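Local atomic coordinates of disulphide isomerase (Xylella fastidiosa, PDB entry 3FK8), a protein that probably catalyses thiol-disulphide exchange with a thioredoxin-type fold, and so may act as a disulphide isomerase. Residues Lys19-Ala24 / Glu65-Asp70; Arg76-Ser81 / Asp86-Gly91; Ile92-Val97 / Tyr106-Gly111. All blocks are in the same frame, centred on the assembly; numbering follows the deposited sequence.

All three contacts lie in one thioredoxin-type chain and are largely buried. Contact 1 packs helix 14-28 against the outer strand 65-70, mainly by carbon contacts and the aliphatic part of one glutamate. Contact 3 lies across the sheet, where strand 94-98 pairs with the other outer strand, 104-107, chiefly through backbone hydrogen bonds. Contact 2, between helix 78-83 and the loop that follows, mixes apolar packing with one backbone bond and a bridging water. D70 joins contact 1 to contact 2 by a salt bridge with R76; K109 joins contact 3 to contact 2 by a salt bridge with D90, while P87 packs on T107 and A94.

Contact 1. Residues Lys19-Ala24 / Glu65-Asp70; sequences KKALAA and EVVKID
Through A21 and A24, the helical segment 19-24 packs on strand segment 65-70 with the two segments nearly antiparallel, their N-to-C directions 171° apart and their axes 8.0 Å apart at closest approach. This is the helix-on-sheet layer of the thioredoxin fold: helix 14-28 lies over one face of the central sheet at its outer strand 65-70, which is hydrogen-bonded to the neighbouring strand 32-37. A21 and A24, one turn apart, both aim CB at the strand, and their small methyls let the backbones come close; the CA atoms of A21 and E65 are 5.9 Å apart. From the strand, E65 and V67 point back at the helix. V67 sends CG2 towards the methyl of A21, but V67 was modelled in two conformers and the modelled spacing is too short to be trusted, so the exact fit there is doubtful. E65 makes the rest of the contact by van der Waals packing, through CB and CG and the carboxylate face. CG stands anti to its own carbonyl carbon (chi1 -65°) and the chain then bends at chi2 (-62°), which lays the side chain along the helix surface. The E65 CB lies 3.9 Å from the A21 carbonyl O, a van der Waals contact of a carbon with an oxygen. Further out, T28 of the same helix also touches E65, and K30 makes a long, weak ion pair with its OE2. The A24 methyl lies over the flat face of the E65 carboxylate, with CB 3.7 Å from OE1.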
loop_
_atom_site.group_PDB
_atom_site.type_symbol
_atom_site.label_atom_id
_atom_site.label_comp_id
_atom_site.label_asym_id
_atom_site.label_seq_id
_atom_site.Cartn_x
_atom_site.Cartn_y
_atom_site.Cartn_z
ATOM N N LYS A 19 -8.872 3.544 9.348
ATOM C CA LYS A 19 -10.080 4.336 9.573
ATOM C C LYS A 19 -9.788 5.831 9.354
ATOM O O LYS A 19 -10.555 6.544 8.684
ATOM C CB LYS A 19 -10.676 4.067 10.963
ATOM C CG LYS A 19 -12.067 4.651 11.171
ATOM C CD LYS A 19 -12.685 4.124 12.488
ATOM C CE LYS A 19 -13.987 4.837 12.791
ATOM N NZ LYS A 19 -14.479 4.415 14.117
ATOM N N LYS A 20 -8.674 6.279 9.938
ATOM C CA LYS A 20 -8.240 7.677 9.839
ATOM C C LYS A 20 -7.896 8.095 8.393
ATOM O O LYS A 20 -8.165 9.231 8.001
ATOM C CB LYS A 20 -7.033 7.903 10.737
ATOM C CG LYS A 20 -6.427 9.299 10.629
ATOM C CD LYS A 20 -5.123 9.355 11.416
ATOM C CE LYS A 20 -4.471 10.717 11.363
ATOM N NZ LYS A 20 -5.163 11.683 12.221
ATOM N N ALA A 21 -7.297 7.190 7.614
ATOM C CA ALA A 21 -6.953 7.465 6.219
ATOM C C ALA A 21 -8.218 7.499 5.358
ATOM O O ALA A 21 -8.387 8.399 4.513
ATOM C CB ALA A 21 -5.995 6.438 5.715
ATOM N N LEU A 22 -9.156 6.571 5.614
ATOM C CA LEU A 22 -10.407 6.554 4.877
ATOM C C LEU A 22 -11.233 7.809 5.176
ATOM O O LEU A 22 -11.883 8.355 4.274
ATOM C CB LEU A 22 -11.209 5.251 5.117
ATOM C CG LEU A 22 -10.551 3.959 4.580
ATOM C CD1 LEU A 22 -11.417 2.802 5.057
ATOM C CD2 LEU A 22 -10.451 3.905 3.087
ATOM N N ALA A 23 -11.180 8.296 6.422
ATOM C CA ALA A 23 -11.878 9.526 6.776
ATOM C C ALA A 23 -11.279 10.718 6.008
ATOM O O ALA A 23 -11.989 11.613 5.527
ATOM C CB ALA A 23 -11.824 9.754 8.287
ATOM N N ALA A 24 -9.951 10.703 5.874
ATOM C CA ALA A 24 -9.227 11.756 5.151
ATOM C C ALA A 24 -9.575 11.703 3.665
ATOM O O ALA A 24 -9.748 12.754 3.038
ATOM C CB ALA A 24 -7.726 11.601 5.349
ATOM N N GLU A 65 -4.620 9.105 -0.252
ATOM C CA GLU A 65 -4.244 8.988 1.165
ATOM C C GLU A 65 -3.572 7.636 1.266
ATOM O O GLU A 65 -3.876 6.750 0.450
ATOM C CB GLU A 65 -5.490 9.045 2.043
ATOM C CG GLU A 65 -6.229 10.410 1.982
ATOM C CD GLU A 65 -5.398 11.575 2.466
ATOM O OE1 GLU A 65 -4.614 11.425 3.437
ATOM O OE2 GLU A 65 -5.501 12.668 1.849
ATOM N N VAL A 66 -2.590 7.472 2.128
ATOM C CA VAL A 66 -1.813 6.202 2.127
ATOM C C VAL A 66 -1.656 5.662 3.545
ATOM O O VAL A 66 -1.428 6.420 4.502
ATOM C CB VAL A 66 -0.396 6.430 1.627
ATOM C CG1 VAL A 66 0.411 5.129 1.595
ATOM C CG2 VAL A 66 -0.379 7.065 0.275
ATOM N N VAL A 67 -1.795 4.344 3.679
ATOM C CA VAL A 67 -1.560 3.623 4.946
ATOM C C VAL A 67 -0.741 2.395 4.645
ATOM O O VAL A 67 -1.111 1.634 3.752
ATOM C CB VAL A 67 -2.861 3.134 5.631
ATOM C CG1 VAL A 67 -2.567 2.316 6.909
ATOM C CG2 VAL A 67 -3.763 4.295 5.957
ATOM N N LYS A 68 0.338 2.190 5.408
ATOM C CA LYS A 68 1.130 0.952 5.348
ATOM C C LYS A 68 0.706 0.008 6.434
ATOM O O LYS A 68 0.631 0.456 7.587
ATOM C CB LYS A 68 2.622 1.233 5.439
ATOM C CG LYS A 68 3.232 1.668 4.097
ATOM C CD LYS A 68 4.752 1.845 4.206
ATOM C CE LYS A 68 5.084 3.243 4.679
ATOM N NZ LYS A 68 6.569 3.544 4.700
ATOM N N ILE A 69 0.368 -1.230 6.089
ATOM C CA ILE A 69 -0.119 -2.224 7.036
ATOM C C ILE A 69 0.912 -3.360 7.138
ATOM O O ILE A 69 1.170 -4.078 6.150
ATOM C CB ILE A 69 -1.499 -2.808 6.606
ATOM C CG1 ILE A 69 -2.488 -1.643 6.567
ATOM C CG2 ILE A 69 -1.940 -3.855 7.548
ATOM C CD1 ILE A 69 -3.534 -1.752 5.585
ATOM N N ASP A 70 1.517 -3.495 8.313
ATOM C CA ASP A 70 2.437 -4.589 8.600
ATOM C C ASP A 70 1.699 -5.918 8.694
ATOM O O ASP A 70 0.770 -6.048 9.465
ATOM C CB ASP A 70 3.108 -4.299 9.948
ATOM C CG ASP A 70 4.082 -5.397 10.338
ATOM O OD1 ASP A 70 4.724 -5.972 9.464
ATOM O OD2 ASP A 70 4.217 -5.629 11.555
#

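Contact 2. Residues Arg76-Ser81 / Asp86-Gly91; sequences RNLELS and DPIQDG
S81, in the short helix 78-83, meets P87 and I88 of the loop that carries the chain on to strand 94-98. Its OG stands anti to the backbone N (chi1 176°), which swings the hydroxyl out against the loop, where it is lodged among carbons: OG is 3.3 Å from the ring carbon CD of P87 and 3.5 Å from CG1 of I88. I88 holds CG1 in the crowded position between its own N and carbonyl carbon (chi1 72°), and from there the extended arm runs past the serine and ends near L78. The two tips meet at 3.9 Å between L78 CD2 and I88 CD1, the side chains crossing at about a right angle. F36 of strand 32-37 touches S81, P87 and I88, so this corner closes over one face of the thioredoxin-type sheet. The backbone link is a single bond from D86 N to the S81 carbonyl O, 2.9 Å long. It is bent, with an N-H...O angle of 141°, and the donor stands above the carbonyl plane. D86, at positive phi, turns the chain there, and residues 87-89 follow with helix-like backbone angles. A water bridges the gap, 2.7 Å from S81 OG, and donates to D86 OD1 at the same length. The chemistry implies that a buried hydroxyl set against proline and isoleucine carbons is satisfied through this shared water, which ties the helix to the D86 carboxylate alongside the backbone bond.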
loop_
_atom_site.group_PDB
_atom_site.type_symbol
_atom_site.label_atom_id
_atom_site.label_comp_id
_atom_site.label_asym_id
_atom_site.label_seq_id
_atom_site.Cartn_x
_atom_site.Cartn_y
_atom_site.Cartn_z
ATOM N N ARG A 76 0.375 -11.039 11.165
ATOM C CA ARG A 76 -0.132 -9.828 11.823
ATOM C C ARG A 76 -1.150 -9.194 10.899
ATOM O O ARG A 76 -1.011 -9.245 9.690
ATOM C CB ARG A 76 0.997 -8.839 12.064
ATOM C CG ARG A 76 1.984 -9.251 13.129
ATOM C CD ARG A 76 3.226 -8.401 12.986
ATOM N NE ARG A 76 4.358 -8.851 13.797
ATOM C CZ ARG A 76 5.597 -8.402 13.605
ATOM N NH1 ARG A 76 5.857 -7.535 12.640
ATOM N NH2 ARG A 76 6.587 -8.825 14.369
ATOM N N ASN A 77 -2.184 -8.587 11.473
ATOM C CA ASN A 77 -3.196 -7.866 10.705
ATOM C C ASN A 77 -3.843 -8.686 9.604
ATOM O O ASN A 77 -4.321 -8.148 8.612
ATOM C CB ASN A 77 -2.606 -6.565 10.144
ATOM C CG ASN A 77 -2.266 -5.583 11.208
ATOM O OD1 ASN A 77 -1.120 -5.047 11.271
ATOM N ND2 ASN A 77 -3.187 -5.362 12.088
ATOM N N LEU A 78 -3.919 -10.004 9.809
ATOM C CA LEU A 78 -4.456 -10.823 8.729
ATOM C C LEU A 78 -5.928 -10.559 8.494
ATOM O O LEU A 78 -6.412 -10.672 7.368
ATOM C CB LEU A 78 -4.239 -12.304 9.060
ATOM C CG LEU A 78 -2.778 -12.740 9.189
ATOM C CD1 LEU A 78 -2.775 -14.236 9.434
ATOM C CD2 LEU A 78 -1.988 -12.376 7.945
ATOM N N GLU A 79 -6.667 -10.224 9.533
ATOM C CA GLU A 79 -8.076 -9.953 9.353
ATOM C C GLU A 79 -8.312 -8.661 8.584
ATOM O O GLU A 79 -9.335 -8.502 7.955
ATOM C CB GLU A 79 -8.808 -9.972 10.673
ATOM C CG GLU A 79 -8.665 -8.743 11.498
ATOM C CD GLU A 79 -7.324 -8.498 12.137
ATOM O OE1 GLU A 79 -6.390 -9.358 12.084
ATOM O OE2 GLU A 79 -7.219 -7.404 12.749
ATOM N N LEU A 80 -7.370 -7.734 8.641
ATOM C CA LEU A 80 -7.501 -6.526 7.872
ATOM C C LEU A 80 -7.239 -6.805 6.383
ATOM O O LEU A 80 -7.946 -6.280 5.515
ATOM C CB LEU A 80 -6.624 -5.460 8.541
ATOM C CG LEU A 80 -6.469 -4.088 7.961
ATOM C CD1 LEU A 80 -7.817 -3.414 7.903
ATOM C CD2 LEU A 80 -5.514 -3.280 8.846
ATOM N N SER A 81 -6.287 -7.696 6.080
ATOM C CA SER A 81 -6.168 -8.190 4.720
ATOM C C SER A 81 -7.483 -8.870 4.266
ATOM O O SER A 81 -7.985 -8.627 3.180
ATOM C CB SER A 81 -4.949 -9.136 4.593
ATOM O OG SER A 81 -4.909 -9.677 3.275
ATOM N N ASP A 86 -8.325 -9.980 0.612
ATOM C CA ASP A 86 -7.160 -10.882 0.639
ATOM C C ASP A 86 -6.021 -10.478 -0.263
ATOM O O ASP A 86 -5.493 -11.350 -0.942
ATOM C CB ASP A 86 -7.582 -12.314 0.329
ATOM C CG ASP A 86 -8.532 -12.868 1.347
ATOM O OD1 ASP A 86 -8.160 -12.933 2.541
ATOM O OD2 ASP A 86 -9.640 -13.285 0.939
ATOM N N PRO A 87 -5.612 -9.211 -0.268
ATOM C CA PRO A 87 -4.583 -8.786 -1.214
ATOM C C PRO A 87 -3.263 -9.569 -1.051
ATOM O O PRO A 87 -2.533 -9.711 -2.017
ATOM C CB PRO A 87 -4.363 -7.304 -0.822
ATOM C CG PRO A 87 -4.862 -7.204 0.578
ATOM C CD PRO A 87 -6.033 -8.083 0.591
ATOM N N ILE A 88 -2.937 -10.018 0.160
ATOM C CA ILE A 88 -1.627 -10.626 0.398
ATOM C C ILE A 88 -1.560 -12.073 -0.003
ATOM O O ILE A 88 -0.484 -12.652 -0.023
ATOM C CB ILE A 88 -1.172 -10.515 1.873
ATOM C CG1 ILE A 88 -1.977 -11.443 2.802
ATOM C CG2 ILE A 88 -1.204 -9.061 2.279
ATOM C CD1 ILE A 88 -1.575 -11.343 4.256
ATOM N N GLN A 89 -2.696 -12.692 -0.302
ATOM C CA GLN A 89 -2.624 -14.148 -0.556
ATOM C C GLN A 89 -1.872 -14.470 -1.846
ATOM O O GLN A 89 -1.377 -15.558 -2.042
ATOM C CB GLN A 89 -4.012 -14.806 -0.365
ATOM C CG GLN A 89 -4.495 -14.792 1.133
ATOM C CD GLN A 89 -5.774 -15.590 1.445
ATOM O OE1 GLN A 89 -6.483 -16.061 0.552
ATOM N NE2 GLN A 89 -6.082 -15.704 2.744
ATOM N N ASP A 90 -1.712 -13.460 -2.653
ATOM C CA ASP A 90 -1.115 -13.534 -3.881
ATOM C C ASP A 90 0.346 -12.991 -3.866
ATOM O O ASP A 90 0.964 -12.875 -4.927
ATOM C CB ASP A 90 -2.085 -12.808 -4.854
ATOM C CG ASP A 90 -3.444 -13.521 -4.967
ATOM O OD1 ASP A 90 -3.473 -14.721 -5.313
ATOM O OD2 ASP A 90 -4.499 -12.907 -4.693
ATOM N N GLY A 91 0.876 -12.693 -2.651
ATOM C CA GLY A 91 2.230 -12.202 -2.380
ATOM C C GLY A 91 2.245 -10.773 -1.823
ATOM O O GLY A 91 1.276 -10.032 -2.008
HETATM O O HOH W 1 -5.622 -12.315 3.340
#

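Contact 3. Residues Ile92-Val97 / Tyr106-Gly111; sequences IPAVVV and YTTKGG
The beta hairpin of strands 94-98 and 104-107 brings V95, V96 and V97 alongside Y106, T107 and T108 in antiparallel register. V97 and Y106 form a hydrogen-bonded pair: V97 N donates to Y106 O at 2.8 Å and is almost straight at 171°, whereas the return bond from Y106 N to V97 O is weak at 3.3 Å. V96 and T107 make the next, non-hydrogen-bonded pair, in which CA-H groups of T107 and V96 point at the carbonyl oxygens of V95 and Y106. Beyond it the regular ladder stops, and T108 continues it with its side chain. T108 N gives its hydrogen to V95 O at 3.0 Å, nearly along the C=O axis, but the acceptor for V95 N is the hydroxyl T108 OG1, also at 3.0 Å. With OG1 set between its own N and carbonyl carbon (chi1 49°), the hydroxyl takes the place of a backbone carbonyl. In the thioredoxin fold this stretch leads out of the cis-proline loop; the peptide bond before P93 is cis, and P93 packs on C44 of a probable CxxC motif. A water donates to the P93 carbonyl O at 2.8 Å and reaches T108 OG1 only weakly. On the face carrying V96 and T107, the two side chains lie side by side, for one of T107's two modelled conformers, and P87 touches both. The other face meets helix 121-132: I131 packs on V97, and F127 on Y106 and T108. There V95 and T108 cross obliquely, their CG2 methyls 3.7 Å apart, while V97 CG2 sits at the edge of the Y106 ring, near its plane, 4.2 Å from CD2.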
loop_
_atom_site.group_PDB
_atom_site.type_symbol
_atom_site.label_atom_id
_atom_site.label_comp_id
_atom_site.label_asym_id
_atom_site.label_seq_id
_atom_site.Cartn_x
_atom_site.Cartn_y
_atom_site.Cartn_z
ATOM N N ILE A 92 3.365 -10.399 -1.210
ATOM C CA ILE A 92 3.629 -9.032 -0.769
ATOM C C ILE A 92 4.851 -8.458 -1.484
ATOM O O ILE A 92 5.730 -9.195 -1.925
ATOM C CB ILE A 92 3.774 -8.914 0.797
ATOM C CG1 ILE A 92 4.878 -9.854 1.287
ATOM C CG2 ILE A 92 2.420 -9.144 1.493
ATOM C CD1 ILE A 92 5.256 -9.554 2.738
ATOM N N PRO A 93 4.911 -7.126 -1.626
ATOM C CA PRO A 93 3.888 -6.155 -1.216
ATOM C C PRO A 93 2.656 -6.272 -2.049
ATOM O O PRO A 93 2.706 -6.711 -3.190
ATOM C CB PRO A 93 4.591 -4.799 -1.435
ATOM C CG PRO A 93 5.576 -5.098 -2.546
ATOM C CD PRO A 93 6.065 -6.488 -2.280
ATOM N N ALA A 94 1.525 -5.902 -1.477
ATOM C CA ALA A 94 0.214 -5.922 -2.142
ATOM C C ALA A 94 -0.514 -4.651 -1.829
ATOM O O ALA A 94 -0.290 -4.048 -0.792
ATOM C CB ALA A 94 -0.589 -7.122 -1.702
ATOM N N VAL A 95 -1.379 -4.211 -2.733
ATOM C CA VAL A 95 -2.094 -2.966 -2.503
ATOM C C VAL A 95 -3.602 -3.136 -2.688
ATOM O O VAL A 95 -4.056 -4.014 -3.439
ATOM C CB VAL A 95 -1.539 -1.734 -3.283
ATOM C CG1 VAL A 95 0.023 -1.459 -3.013
ATOM C CG2 VAL A 95 -1.696 -1.953 -4.681
ATOM N N VAL A 96 -4.331 -2.293 -1.971
ATOM C CA VAL A 96 -5.774 -2.119 -2.160
ATOM C C VAL A 96 -5.999 -0.633 -2.394
ATOM O O VAL A 96 -5.470 0.188 -1.664
ATOM C CB VAL A 96 -6.589 -2.590 -0.920
ATOM C CG1 VAL A 96 -8.092 -2.395 -1.121
ATOM C CG2 VAL A 96 -6.275 -4.008 -0.604
ATOM N N VAL A 97 -6.817 -0.289 -3.391
ATOM C CA VAL A 97 -7.227 1.098 -3.603
ATOM C C VAL A 97 -8.690 1.130 -3.137
ATOM O O VAL A 97 -9.524 0.359 -3.630
ATOM C CB VAL A 97 -7.160 1.475 -5.115
ATOM C CG1 VAL A 97 -7.733 2.879 -5.377
ATOM C CG2 VAL A 97 -5.724 1.332 -5.640
ATOM N N TYR A 106 -9.872 -1.611 -6.313
ATOM C CA TYR A 106 -8.893 -2.459 -6.967
ATOM C C TYR A 106 -8.034 -3.093 -5.900
ATOM O O TYR A 106 -7.738 -2.454 -4.901
ATOM C CB TYR A 106 -8.029 -1.628 -7.924
ATOM C CG TYR A 106 -6.830 -2.376 -8.514
ATOM C CD1 TYR A 106 -6.984 -3.482 -9.384
ATOM C CD2 TYR A 106 -5.544 -1.994 -8.177
ATOM C CE1 TYR A 106 -5.863 -4.154 -9.919
ATOM C CE2 TYR A 106 -4.438 -2.668 -8.704
ATOM C CZ TYR A 106 -4.586 -3.726 -9.547
ATOM O OH TYR A 106 -3.432 -4.331 -10.030
ATOM N N THR A 107 -7.671 -4.344 -6.109
ATOM C CA THR A 107 -6.739 -5.042 -5.263
ATOM C C THR A 107 -5.714 -5.762 -6.179
ATOM O O THR A 107 -6.069 -6.242 -7.262
ATOM C CB THR A 107 -7.527 -6.042 -4.358
ATOM O OG1 THR A 107 -8.384 -5.340 -3.429
ATOM C CG2 THR A 107 -6.611 -6.907 -3.595
ATOM N N THR A 108 -4.484 -5.913 -5.736
ATOM C CA THR A 108 -3.525 -6.737 -6.503
ATOM C C THR A 108 -3.784 -8.169 -6.148
ATOM O O THR A 108 -3.549 -8.541 -5.049
ATOM C CB THR A 108 -2.112 -6.338 -6.227
ATOM O OG1 THR A 108 -1.908 -6.262 -4.806
ATOM C CG2 THR A 108 -1.849 -4.955 -6.832
ATOM N N LYS A 109 -4.317 -8.961 -7.080
ATOM C CA LYS A 109 -4.648 -10.349 -6.824
ATOM C C LYS A 109 -3.758 -11.322 -7.599
ATOM O O LYS A 109 -4.070 -12.501 -7.655
ATOM C CB LYS A 109 -6.133 -10.589 -7.147
ATOM C CG LYS A 109 -7.030 -9.988 -6.093
ATOM C CD LYS A 109 -6.590 -10.437 -4.702
ATOM C CE LYS A 109 -7.203 -11.796 -4.369
ATOM N NZ LYS A 109 -6.622 -12.389 -3.135
ATOM N N GLY A 110 -2.707 -10.841 -8.281
ATOM C CA GLY A 110 -1.835 -11.694 -9.092
ATOM C C GLY A 110 -0.415 -11.422 -8.800
ATOM O O GLY A 110 0.440 -11.670 -9.637
ATOM N N GLY A 111 -0.137 -10.897 -7.590
ATOM C CA GLY A 111 1.248 -10.673 -7.234
ATOM C C GLY A 111 1.884 -9.637 -8.139
ATOM O O GLY A 111 3.094 -9.658 -8.362
HETATM O O HOH W 2 1.264 -7.564 -5.427
#